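Local coordinates for protein response regulator aspartate phosphatase I (Bacillus subtilis subsp. subtilis, PDB 4I1A) that dephosphorylates the sporulation phosphotransferase Spo0F and activates excision and transfer of the mobile element ICEBs1 by bringing about inactivation of its repressor ImmR, at residues Leu101-Tyr104 / Phe105-Lys109. Numbering follows the deposited sequence.
Sequences LEYY and FYFFK
Tyr103 O accepts the amide of Phe107, with Phe107 N at 2.7 Å. One residue on, Phe108 N reaches Tyr104 O at 2.8 Å (N-H...O angle 176°). The longer bonds from Phe105 N to Leu101 O and from Tyr106 N to Glu102 O belong to the same i to i+4 bonding of an alpha helix. The same spacing sets three side-chain pairs side by side. In the first, the Tyr103 and Phe107 rings are near parallel, their planes 21° apart, but slid so far that they barely overlap. The closest approach of these side chains is at the phenol end, where Tyr103 OH lies 3.3 Å from Phe107 CD2, while Phe107 CB sits over one face of the tyrosine ring, offset toward its rim. Tyr104 and Phe108 are displaced likewise, with ring centroids 5.6 Å apart. With CG anti to the carbonyl carbon (chi1 -57°), the Phe108 ring lies back along the helix, with Tyr104 O over one of its faces and Phe108 CE2 3.8 Å from Tyr104 CB. Glu102 is extended alongside Tyr106, its OE2 4.1 Å from Tyr106 CE2, a loose contact. An alanine in place of Tyr103 would probably open a gap beside Phe107 CD2 and cost Glu141 its weak hydrogen bond with the phenol oxygen. Tyr103 and Tyr106 both pack on Ala129 of helix 119-129, whereas Phe107 meets Phe145 of helix 139-155 edge-to-face, so helix 102-115 packs against both following helices in this all-helical, TPR-containing chain.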
ATOM      1  N   LEU A 101      15.196  27.751  15.944  1.00115.21           N
ATOM      2  CA  LEU A 101      16.147  27.630  14.846  1.00119.21           C
ATOM      3  C   LEU A 101      16.938  26.331  14.938  1.00120.94           C
ATOM      4  O   LEU A 101      17.268  25.724  13.919  1.00116.81           O
ATOM      5  CB  LEU A 101      17.111  28.818  14.831  1.00123.35           C
ATOM      6  CG  LEU A 101      16.993  29.770  13.638  1.00122.90           C
ATOM      7  CD1 LEU A 101      15.671  30.533  13.670  1.00122.84           C
ATOM      8  CD2 LEU A 101      18.179  30.727  13.587  1.00122.36           C
ATOM      9  N   GLU A 102      17.238  25.914  16.166  1.00122.34           N
ATOM     10  CA  GLU A 102      18.020  24.705  16.408  1.00120.59           C
ATOM     11  C   GLU A 102      17.228  23.430  16.122  1.00118.53           C
ATOM     12  O   GLU A 102      17.744  22.491  15.508  1.00118.08           O
ATOM     13  CB  GLU A 102      18.539  24.683  17.845  1.00126.49           C
ATOM     14  CG  GLU A 102      19.480  23.525  18.139  1.00128.74           C
ATOM     15  CD  GLU A 102      20.038  23.571  19.542  1.00133.46           C
ATOM     16  OE1 GLU A 102      19.550  24.393  20.347  1.00135.45           O
ATOM     17  OE2 GLU A 102      20.965  22.785  19.840  1.00136.53           O
ATOM     18  N   TYR A 103      15.981  23.398  16.584  1.00115.02           N
ATOM     19  CA  TYR A 103      15.074  22.302  16.267  1.00108.50           C
ATOM     20  C   TYR A 103      14.908  22.192  14.762  1.00 99.95           C
ATOM     21  O   TYR A 103      14.942  21.094  14.209  1.00 95.42           O
ATOM     22  CB  TYR A 103      13.718  22.508  16.946  1.00107.62           C
ATOM     23  CG  TYR A 103      12.523  21.977  16.170  1.00101.06           C
ATOM     24  CD1 TYR A 103      12.191  20.626  16.190  1.00 95.34           C
ATOM     25  CD2 TYR A 103      11.712  22.837  15.438  1.00 97.52           C
ATOM     26  CE1 TYR A 103      11.092  20.151  15.489  1.00 90.40           C
ATOM     27  CE2 TYR A 103      10.619  22.370  14.739  1.00 93.73           C
ATOM     28  CZ  TYR A 103      10.311  21.032  14.767  1.00 91.60           C
ATOM     29  OH  TYR A 103       9.216  20.583  14.062  1.00 95.08           O
ATOM     30  N   TYR A 104      14.742  23.340  14.107  1.00100.39           N
ATOM     31  CA  TYR A 104      14.581  23.388  12.657  1.00 97.37           C
ATOM     32  C   TYR A 104      15.736  22.694  11.950  1.00 91.92           C
ATOM     33  O   TYR A 104      15.519  21.930  11.014  1.00 90.17           O
ATOM     34  CB  TYR A 104      14.448  24.828  12.156  1.00102.97           C
ATOM     35  CG  TYR A 104      13.068  25.437  12.338  1.00111.49           C
ATOM     36  CD1 TYR A 104      11.957  24.638  12.585  1.00106.80           C
ATOM     37  CD2 TYR A 104      12.878  26.817  12.254  1.00113.85           C
ATOM     38  CE1 TYR A 104      10.696  25.197  12.749  1.00106.70           C
ATOM     39  CE2 TYR A 104      11.623  27.380  12.415  1.00110.07           C
ATOM     40  CZ  TYR A 104      10.537  26.569  12.664  1.00109.60           C
ATOM     41  OH  TYR A 104       9.286  27.127  12.826  1.00112.52           O
ATOM     42  N   PHE A 105      16.960  22.946  12.401  1.00 91.35           N
ATOM     43  CA  PHE A 105      18.115  22.331  11.764  1.00 95.07           C
ATOM     44  C   PHE A 105      18.060  20.810  11.866  1.00 99.13           C
ATOM     45  O   PHE A 105      18.148  20.111  10.856  1.00102.50           O
ATOM     46  CB  PHE A 105      19.428  22.844  12.349  1.00 99.48           C
ATOM     47  CG  PHE A 105      20.598  21.956  12.044  1.00102.04           C
ATOM     48  CD1 PHE A 105      21.110  21.879  10.758  1.00100.71           C
ATOM     49  CD2 PHE A 105      21.172  21.176  13.034  1.00106.92           C
ATOM     50  CE1 PHE A 105      22.179  21.048  10.469  1.00102.19           C
ATOM     51  CE2 PHE A 105      22.244  20.344  12.751  1.00107.90           C
ATOM     52  CZ  PHE A 105      22.746  20.279  11.466  1.00104.76           C
ATOM     53  N   TYR A 106      17.914  20.304  13.087  1.00 98.96           N
ATOM     54  CA  TYR A 106      17.810  18.866  13.306  1.00 99.77           C
ATOM     55  C   TYR A 106      16.610  18.270  12.567  1.00101.54           C
ATOM     56  O   TYR A 106      16.672  17.143  12.078  1.00 99.66           O
ATOM     57  CB  TYR A 106      17.736  18.548  14.802  1.00103.32           C
ATOM     58  CG  TYR A 106      19.044  18.757  15.539  1.00113.27           C
ATOM     59  CD1 TYR A 106      20.264  18.470  14.930  1.00112.99           C
ATOM     60  CD2 TYR A 106      19.061  19.250  16.837  1.00118.48           C
ATOM     61  CE1 TYR A 106      21.463  18.665  15.596  1.00114.27           C
ATOM     62  CE2 TYR A 106      20.255  19.448  17.512  1.00121.32           C
ATOM     63  CZ  TYR A 106      21.454  19.153  16.888  1.00120.46           C
ATOM     64  OH  TYR A 106      22.650  19.345  17.554  1.00121.11           O
ATOM     65  N   PHE A 107      15.526  19.036  12.482  1.00100.36           N
ATOM     66  CA  PHE A 107      14.325  18.591  11.783  1.00 96.85           C
ATOM     67  C   PHE A 107      14.624  18.415  10.302  1.00 98.63           C
ATOM     68  O   PHE A 107      14.445  17.327   9.750  1.00 96.34           O
ATOM     69  CB  PHE A 107      13.192  19.605  11.967  1.00 95.64           C
ATOM     70  CG  PHE A 107      11.843  19.122  11.489  1.00 88.08           C
ATOM     71  CD1 PHE A 107      11.588  17.773  11.316  1.00 88.26           C
ATOM     72  CD2 PHE A 107      10.831  20.027  11.210  1.00 89.97           C
ATOM     73  CE1 PHE A 107      10.344  17.329  10.873  1.00 82.27           C
ATOM     74  CE2 PHE A 107       9.586  19.591  10.768  1.00 86.34           C
ATOM     75  CZ  PHE A 107       9.345  18.240  10.601  1.00 81.52           C
ATOM     76  N   PHE A 108      15.078  19.493   9.669  1.00100.51           N
ATOM     77  CA  PHE A 108      15.387  19.479   8.244  1.00100.09           C
ATOM     78  C   PHE A 108      16.393  18.370   7.920  1.00 95.10           C
ATOM     79  O   PHE A 108      16.237  17.647   6.933  1.00 91.19           O
ATOM     80  CB  PHE A 108      15.918  20.846   7.794  1.00104.47           C
ATOM     81  CG  PHE A 108      14.973  21.996   8.067  1.00107.07           C
ATOM     82  CD1 PHE A 108      13.609  21.778   8.219  1.00104.72           C
ATOM     83  CD2 PHE A 108      15.455  23.297   8.172  1.00107.65           C
ATOM     84  CE1 PHE A 108      12.744  22.835   8.473  1.00103.78           C
ATOM     85  CE2 PHE A 108      14.594  24.354   8.425  1.00108.15           C
ATOM     86  CZ  PHE A 108      13.238  24.122   8.575  1.00105.52           C
ATOM     87  N   LYS A 109      17.404  18.233   8.774  1.00 89.64           N
ATOM     88  CA  LYS A 109      18.418  17.189   8.643  1.00 88.01           C
ATOM     89  C   LYS A 109      17.792  15.786   8.594  1.00 93.08           C
ATOM     90  O   LYS A 109      18.219  14.930   7.815  1.00 94.10           O
ATOM     91  CB  LYS A 109      19.420  17.284   9.803  1.00 72.95           C
ATOM     92  CG  LYS A 109      20.691  16.467   9.617  1.00 73.97           C
ATOM     93  CD  LYS A 109      21.442  16.299  10.945  1.00 81.88           C
ATOM     94  CE  LYS A 109      22.436  15.123  10.908  1.00 82.09           C
ATOM     95  NZ  LYS A 109      23.037  14.809  12.264  1.00 81.38           N
TER